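Local coordinates for protein nidogen (PDB 1NPE) that probably links basement-membrane components, this six-bladed YWTD beta-propeller domain of nidogen being the part that binds laminin, at residues V122-I127 against W138-R143; L168-T173 against V184-H189. One frame throughout, in Å; residues are numbered along the deposited sequence.

Contact 1 (V122-I127 against W138-R143). With CD (cadmium ion), chain C.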
loop_
_atom_site.group_PDB
_atom_site.type_symbol
_atom_site.label_atom_id
_atom_site.label_comp_id
_atom_site.label_asym_id
_atom_site.label_seq_id
_atom_site.Cartn_x
_atom_site.Cartn_y
_atom_site.Cartn_z
ATOM N N VAL A 122 -9.310 -3.212 -6.037
ATOM C CA VAL A 122 -8.157 -3.915 -6.581
ATOM C C VAL A 122 -6.893 -3.490 -5.833
ATOM O O VAL A 122 -6.129 -4.330 -5.369
ATOM C CB VAL A 122 -8.021 -3.640 -8.099
ATOM C CG1 VAL A 122 -6.700 -4.213 -8.655
ATOM C CG2 VAL A 122 -9.216 -4.256 -8.834
ATOM N N ASN A 123 -6.678 -2.183 -5.726
ATOM C CA ASN A 123 -5.519 -1.649 -5.017
ATOM C C ASN A 123 -5.899 -0.484 -4.093
ATOM O O ASN A 123 -5.369 0.619 -4.220
ATOM C CB ASN A 123 -4.419 -1.217 -5.999
ATOM C CG ASN A 123 -3.455 -2.355 -6.356
ATOM O OD1 ASN A 123 -3.027 -2.483 -7.500
ATOM N ND2 ASN A 123 -3.097 -3.162 -5.372
ATOM N N PRO A 124 -6.854 -0.702 -3.169
ATOM C CA PRO A 124 -7.211 0.406 -2.276
ATOM C C PRO A 124 -5.979 0.723 -1.440
ATOM O O PRO A 124 -5.160 -0.157 -1.180
ATOM C CB PRO A 124 -8.317 -0.200 -1.411
ATOM C CG PRO A 124 -7.899 -1.643 -1.319
ATOM C CD PRO A 124 -7.563 -1.930 -2.775
ATOM N N ARG A 125 -5.835 1.974 -1.030
ATOM C CA ARG A 125 -4.680 2.343 -0.234
ATOM C C ARG A 125 -5.032 3.464 0.727
ATOM O O ARG A 125 -5.286 3.206 1.898
ATOM C CB ARG A 125 -3.494 2.706 -1.149
ATOM C CG ARG A 125 -2.274 3.273 -0.437
ATOM C CD ARG A 125 -1.077 3.328 -1.371
ATOM N NE ARG A 125 -0.419 2.032 -1.481
ATOM C CZ ARG A 125 0.462 1.703 -2.423
ATOM N NH1 ARG A 125 0.801 2.569 -3.375
ATOM N NH2 ARG A 125 1.071 0.527 -2.355
ATOM N N GLY A 126 -5.080 4.697 0.231
ATOM C CA GLY A 126 -5.412 5.817 1.089
ATOM C C GLY A 126 -6.849 5.769 1.568
ATOM O O GLY A 126 -7.745 5.369 0.830
ATOM N N ILE A 127 -7.067 6.142 2.823
ATOM C CA ILE A 127 -8.411 6.170 3.392
ATOM C C ILE A 127 -8.484 7.149 4.567
ATOM O O ILE A 127 -7.588 7.201 5.407
ATOM C CB ILE A 127 -8.906 4.763 3.817
ATOM C CG1 ILE A 127 -10.379 4.832 4.231
ATOM C CG2 ILE A 127 -8.077 4.224 4.969
ATOM C CD1 ILE A 127 -10.993 3.479 4.544
ATOM N N TRP A 138 -11.683 7.105 0.069
ATOM C CA TRP A 138 -10.509 6.267 -0.175
ATOM C C TRP A 138 -10.028 6.309 -1.610
ATOM O O TRP A 138 -10.750 6.764 -2.501
ATOM C CB TRP A 138 -10.777 4.815 0.231
ATOM C CG TRP A 138 -11.794 4.097 -0.616
ATOM C CD1 TRP A 138 -11.550 3.344 -1.736
ATOM C CD2 TRP A 138 -13.201 4.002 -0.368
ATOM N NE1 TRP A 138 -12.717 2.782 -2.190
ATOM C CE2 TRP A 138 -13.746 3.167 -1.369
ATOM C CE3 TRP A 138 -14.055 4.534 0.607
ATOM C CZ2 TRP A 138 -15.112 2.847 -1.421
ATOM C CZ3 TRP A 138 -15.410 4.219 0.555
ATOM C CH2 TRP A 138 -15.925 3.382 -0.453
ATOM N N THR A 139 -8.790 5.865 -1.818
ATOM C CA THR A 139 -8.211 5.810 -3.156
ATOM C C THR A 139 -7.988 4.351 -3.522
ATOM O O THR A 139 -7.855 3.492 -2.647
ATOM C CB THR A 139 -6.835 6.517 -3.256
ATOM O OG1 THR A 139 -5.837 5.733 -2.592
ATOM C CG2 THR A 139 -6.884 7.893 -2.637
ATOM N N ASP A 140 -7.996 4.077 -4.818
ATOM C CA ASP A 140 -7.742 2.738 -5.333
ATOM C C ASP A 140 -6.857 3.017 -6.535
ATOM O O ASP A 140 -7.321 3.530 -7.550
ATOM C CB ASP A 140 -9.043 2.042 -5.760
ATOM C CG ASP A 140 -8.826 0.586 -6.204
ATOM O OD1 ASP A 140 -7.728 0.237 -6.682
ATOM O OD2 ASP A 140 -9.770 -0.218 -6.095
ATOM N N TRP A 141 -5.574 2.705 -6.411
ATOM C CA TRP A 141 -4.653 2.977 -7.506
ATOM C C TRP A 141 -4.656 1.986 -8.663
ATOM O O TRP A 141 -3.710 1.953 -9.450
ATOM C CB TRP A 141 -3.235 3.262 -6.988
ATOM C CG TRP A 141 -2.620 2.175 -6.198
ATOM C CD1 TRP A 141 -2.690 2.005 -4.849
ATOM C CD2 TRP A 141 -1.770 1.137 -6.693
ATOM N NE1 TRP A 141 -1.927 0.929 -4.466
ATOM C CE2 TRP A 141 -1.347 0.379 -5.579
ATOM C CE3 TRP A 141 -1.316 0.777 -7.972
ATOM C CZ2 TRP A 141 -0.488 -0.724 -5.699
ATOM C CZ3 TRP A 141 -0.459 -0.327 -8.097
ATOM C CH2 TRP A 141 -0.056 -1.060 -6.964
ATOM N N ASN A 142 -5.741 1.215 -8.766
ATOM C CA ASN A 142 -5.995 0.235 -9.844
ATOM C C ASN A 142 -5.391 0.785 -11.139
ATOM O O ASN A 142 -5.900 1.755 -11.696
ATOM C CB ASN A 142 -7.523 0.099 -10.007
ATOM C CG ASN A 142 -7.951 -0.952 -11.044
ATOM O OD1 ASN A 142 -9.069 -1.461 -10.972
ATOM N ND2 ASN A 142 -7.092 -1.256 -12.006
ATOM N N ARG A 143 -4.300 0.179 -11.597
ATOM C CA ARG A 143 -3.615 0.637 -12.808
ATOM C C ARG A 143 -4.539 0.961 -13.977
ATOM O O ARG A 143 -4.373 1.985 -14.640
ATOM C CB ARG A 143 -2.579 -0.395 -13.257
ATOM C CG ARG A 143 -1.294 -0.394 -12.462
ATOM C CD ARG A 143 -0.361 0.727 -12.889
ATOM N NE ARG A 143 0.923 0.617 -12.208
ATOM C CZ ARG A 143 1.898 1.520 -12.267
ATOM N NH1 ARG A 143 1.763 2.627 -12.991
ATOM N NH2 ARG A 143 2.998 1.331 -11.560
HETATM CD CD CD C . -5.736 -6.561 -4.873
HETATM O O HOH W 1 -3.224 -2.318 -10.257
HETATM O O HOH W 2 -2.533 -0.521 -2.225
HETATM O O HOH W 3 -6.696 -7.280 -7.042
HETATM O O HOH W 4 -3.387 -5.765 -5.743
HETATM O O HOH W 5 -4.758 -9.012 -4.424
#
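P124 pairs with D140 and I127 with W138 at antiparallel non-hydrogen-bonded positions, the strand segments 124-127 and 138-140 running 157° apart with axes 4.5 Å from each other; a one-residue slip between the two pairs makes a beta bulge. The bulge leaves the N-H of G126 facing a side chain, and T139 accepts it: OG1 lies 3.1 Å from G126 N. That hydroxyl has a second partner in P169 of the next blade.

W138, T139 and D140 belong to the YWTD signature of this propeller family, and the aspartate fastens the turn entering the first strand. With CG anti to its backbone N (chi1 -175°), its carboxylate reaches two successive amides. V122 N meets OD2 on the syn side at 3.0 Å, while N123 N approaches OD1 from above the plane at 2.8 Å. N142 N reaches OD1 from the opposite face, closing an Asx turn. V122 O, pointing elsewhere, binds cadmium at 2.3 Å with S98 O, D101 OD1 and three waters.

W141 is held between two side chains. Over one face N123 lays its amide nearly parallel to the indole, and its CB makes a CH-pi contact 3.5 Å from the centroid of the five-membered ring. Against the other face the R125 guanidinium lies obliquely over the N-H corner of the ring, tilted 30°, with CZ 3.2 Å from W141 NE1. The indole N-H itself bonds to a water that also bonds to P124 O.

R125 has further partners: NE makes a salt bridge to E82, and NH1 bonds to the backbone of another protein's chain, on a polar side chain of which W141 also packs. Flat polar groups on both faces would fix the indole's orientation, and the water shared with P124 O satisfies its N-H.

Contact 2 (L168-T173 against V184-H189). With CD (cadmium ion), chain D.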
loop_
_atom_site.group_PDB
_atom_site.type_symbol
_atom_site.label_atom_id
_atom_site.label_comp_id
_atom_site.label_asym_id
_atom_site.label_seq_id
_atom_site.Cartn_x
_atom_site.Cartn_y
_atom_site.Cartn_z
ATOM N N LEU A 168 -1.937 7.207 -10.248
ATOM C CA LEU A 168 -1.664 6.404 -9.071
ATOM C C LEU A 168 -2.015 7.206 -7.811
ATOM O O LEU A 168 -1.131 7.787 -7.167
ATOM C CB LEU A 168 -0.189 5.979 -9.050
ATOM C CG LEU A 168 0.339 5.153 -10.235
ATOM C CD1 LEU A 168 1.862 4.961 -10.125
ATOM C CD2 LEU A 168 -0.365 3.802 -10.305
ATOM N N PRO A 169 -3.322 7.345 -7.505
ATOM C CA PRO A 169 -3.710 8.097 -6.303
ATOM C C PRO A 169 -3.343 7.261 -5.082
ATOM O O PRO A 169 -4.044 6.316 -4.735
ATOM C CB PRO A 169 -5.223 8.262 -6.470
ATOM C CG PRO A 169 -5.627 7.065 -7.272
ATOM C CD PRO A 169 -4.508 6.953 -8.288
ATOM N N ASN A 170 -2.204 7.583 -4.474
ATOM C CA ASN A 170 -1.713 6.834 -3.326
ATOM C C ASN A 170 -2.261 7.210 -1.958
ATOM O O ASN A 170 -2.416 6.356 -1.097
ATOM C CB ASN A 170 -0.187 6.845 -3.315
ATOM C CG ASN A 170 0.405 5.947 -4.389
ATOM O OD1 ASN A 170 -0.160 4.897 -4.722
ATOM N ND2 ASN A 170 1.549 6.346 -4.928
ATOM N N GLY A 171 -2.526 8.488 -1.747
ATOM C CA GLY A 171 -3.056 8.912 -0.471
ATOM C C GLY A 171 -3.990 10.092 -0.616
ATOM O O GLY A 171 -3.973 10.793 -1.628
ATOM N N LEU A 172 -4.872 10.261 0.358
ATOM C CA LEU A 172 -5.783 11.396 0.334
ATOM C C LEU A 172 -5.995 11.942 1.733
ATOM O O LEU A 172 -5.642 11.305 2.731
ATOM C CB LEU A 172 -7.110 11.054 -0.351
ATOM C CG LEU A 172 -8.240 10.340 0.379
ATOM C CD1 LEU A 172 -9.284 9.987 -0.653
ATOM C CD2 LEU A 172 -7.737 9.088 1.079
ATOM N N THR A 173 -6.556 13.134 1.811
ATOM C CA THR A 173 -6.773 13.743 3.108
ATOM C C THR A 173 -7.978 14.662 3.029
ATOM O O THR A 173 -8.324 15.143 1.952
ATOM C CB THR A 173 -5.492 14.507 3.574
ATOM O OG1 THR A 173 -5.673 14.977 4.915
ATOM C CG2 THR A 173 -5.168 15.677 2.644
ATOM N N VAL A 184 -2.795 12.821 -3.477
ATOM C CA VAL A 184 -1.502 12.966 -4.144
ATOM C C VAL A 184 -1.435 11.812 -5.138
ATOM O O VAL A 184 -1.790 10.678 -4.814
ATOM C CB VAL A 184 -0.315 12.946 -3.150
ATOM C CG1 VAL A 184 -0.366 14.182 -2.264
ATOM C CG2 VAL A 184 -0.330 11.675 -2.300
ATOM N N ASP A 185 -1.006 12.115 -6.356
ATOM C CA ASP A 185 -0.982 11.124 -7.421
ATOM C C ASP A 185 0.415 10.929 -7.987
ATOM O O ASP A 185 0.981 11.839 -8.579
ATOM C CB ASP A 185 -1.956 11.582 -8.515
ATOM C CG ASP A 185 -2.336 10.474 -9.484
ATOM O OD1 ASP A 185 -1.438 9.776 -9.988
ATOM O OD2 ASP A 185 -3.543 10.320 -9.764
ATOM N N ALA A 186 0.953 9.722 -7.832
ATOM C CA ALA A 186 2.298 9.418 -8.321
ATOM C C ALA A 186 2.326 9.058 -9.804
ATOM O O ALA A 186 3.383 8.725 -10.346
ATOM C CB ALA A 186 2.927 8.313 -7.489
ATOM N N GLY A 187 1.160 9.121 -10.446
ATOM C CA GLY A 187 1.046 8.818 -11.864
ATOM C C GLY A 187 0.940 10.095 -12.683
ATOM O O GLY A 187 1.581 10.228 -13.730
ATOM N N THR A 188 0.102 11.020 -12.213
ATOM C CA THR A 188 -0.084 12.313 -12.863
ATOM C C THR A 188 0.902 13.332 -12.272
ATOM O O THR A 188 0.955 14.484 -12.707
ATOM C CB THR A 188 -1.519 12.854 -12.658
ATOM O OG1 THR A 188 -1.784 12.998 -11.256
ATOM C CG2 THR A 188 -2.547 11.911 -13.277
ATOM N N HIS A 189 1.653 12.897 -11.259
ATOM C CA HIS A 189 2.649 13.725 -10.574
ATOM C C HIS A 189 2.094 15.017 -9.987
ATOM O O HIS A 189 2.691 16.087 -10.123
ATOM C CB HIS A 189 3.842 14.008 -11.497
ATOM C CG HIS A 189 4.542 12.767 -11.950
ATOM N ND1 HIS A 189 5.293 11.986 -11.095
ATOM C CD2 HIS A 189 4.545 12.132 -13.144
ATOM C CE1 HIS A 189 5.725 10.920 -11.745
ATOM N NE2 HIS A 189 5.286 10.985 -12.989
HETATM CD CD CD D . 5.805 9.296 -14.076
HETATM O O HOH W 6 7.562 8.351 -12.825
HETATM O O HOH W 7 5.745 10.389 -15.651
#
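L168, N170 and G171 supply the backbone hydrogen bonds to the antiparallel segment 184-187. A186 N bonds to L168 O at 2.9 Å, N170 N to V184 O, and V184 N to G171 O. The register slips by one between the P169-D185 pair, which is non-hydrogen-bonded, and the hydrogen-bonded G171-V184 pair, so a beta bulge falls here. P169 has no N-H to offer, which suits a non-hydrogen-bonded position.

The charged group of the contact is the D185 carboxylate, swung with CG anti to the backbone N (chi1 -163°). Its OD1 takes three amides: L168 N at 2.6 Å from above the carboxylate plane, G187 N at 2.7 Å nearly along the C-O bond, and T188 N from well above the plane. The last two define an Asx turn and an Asx motif, and OD2 takes G167 N. Here the YWTD signature of the blade reads C182, W183, V184, D185, a variant that keeps the tryptophan and the aspartate; the carboxylate joins the turn after the second strand to the entry of the first.

Van der Waals packing is modest. The apolar pair is L168 CB with A186 CB, 4.2 Å apart, and L168 CG lies loosely near G187. Glycine suits that place because a side chain there would collide with L168 N. Two methyls rest on polar atoms: V184 CG2 is 3.8 Å from G171 O, and A186 CB is 3.5 Å from N170 ND2, an amide nitrogen that bonds to P211 O while OD1 turns to R125.

At the far end of the turn H189 binds cadmium through NE2, 2.1 Å away; its ND1 is bonded to Q209 O, leaving the NE2 lone pair to the metal.

Contacts 1 and 2 join the first two strands of successive propeller blades, their centres 10 Å apart, and each uses the aspartate of a YWTD-type sequence to fasten the turn beside it. They meet directly. R125 NH1 lies 2.9 Å from N170 OD1, a probable hydrogen bond between blades, and T139 OG1 is likewise 2.9 Å from P169 O. Deeper in, L172 CD2 packs 3.5 Å from G126 C, against the glycine's bare backbone. R125, W141, L168 and N170 all touch the chain of another protein, so both blades contribute to the surface that meets it, consistent with laminin recognition. Each contact has its own cadmium ion, bound at the end of a segment.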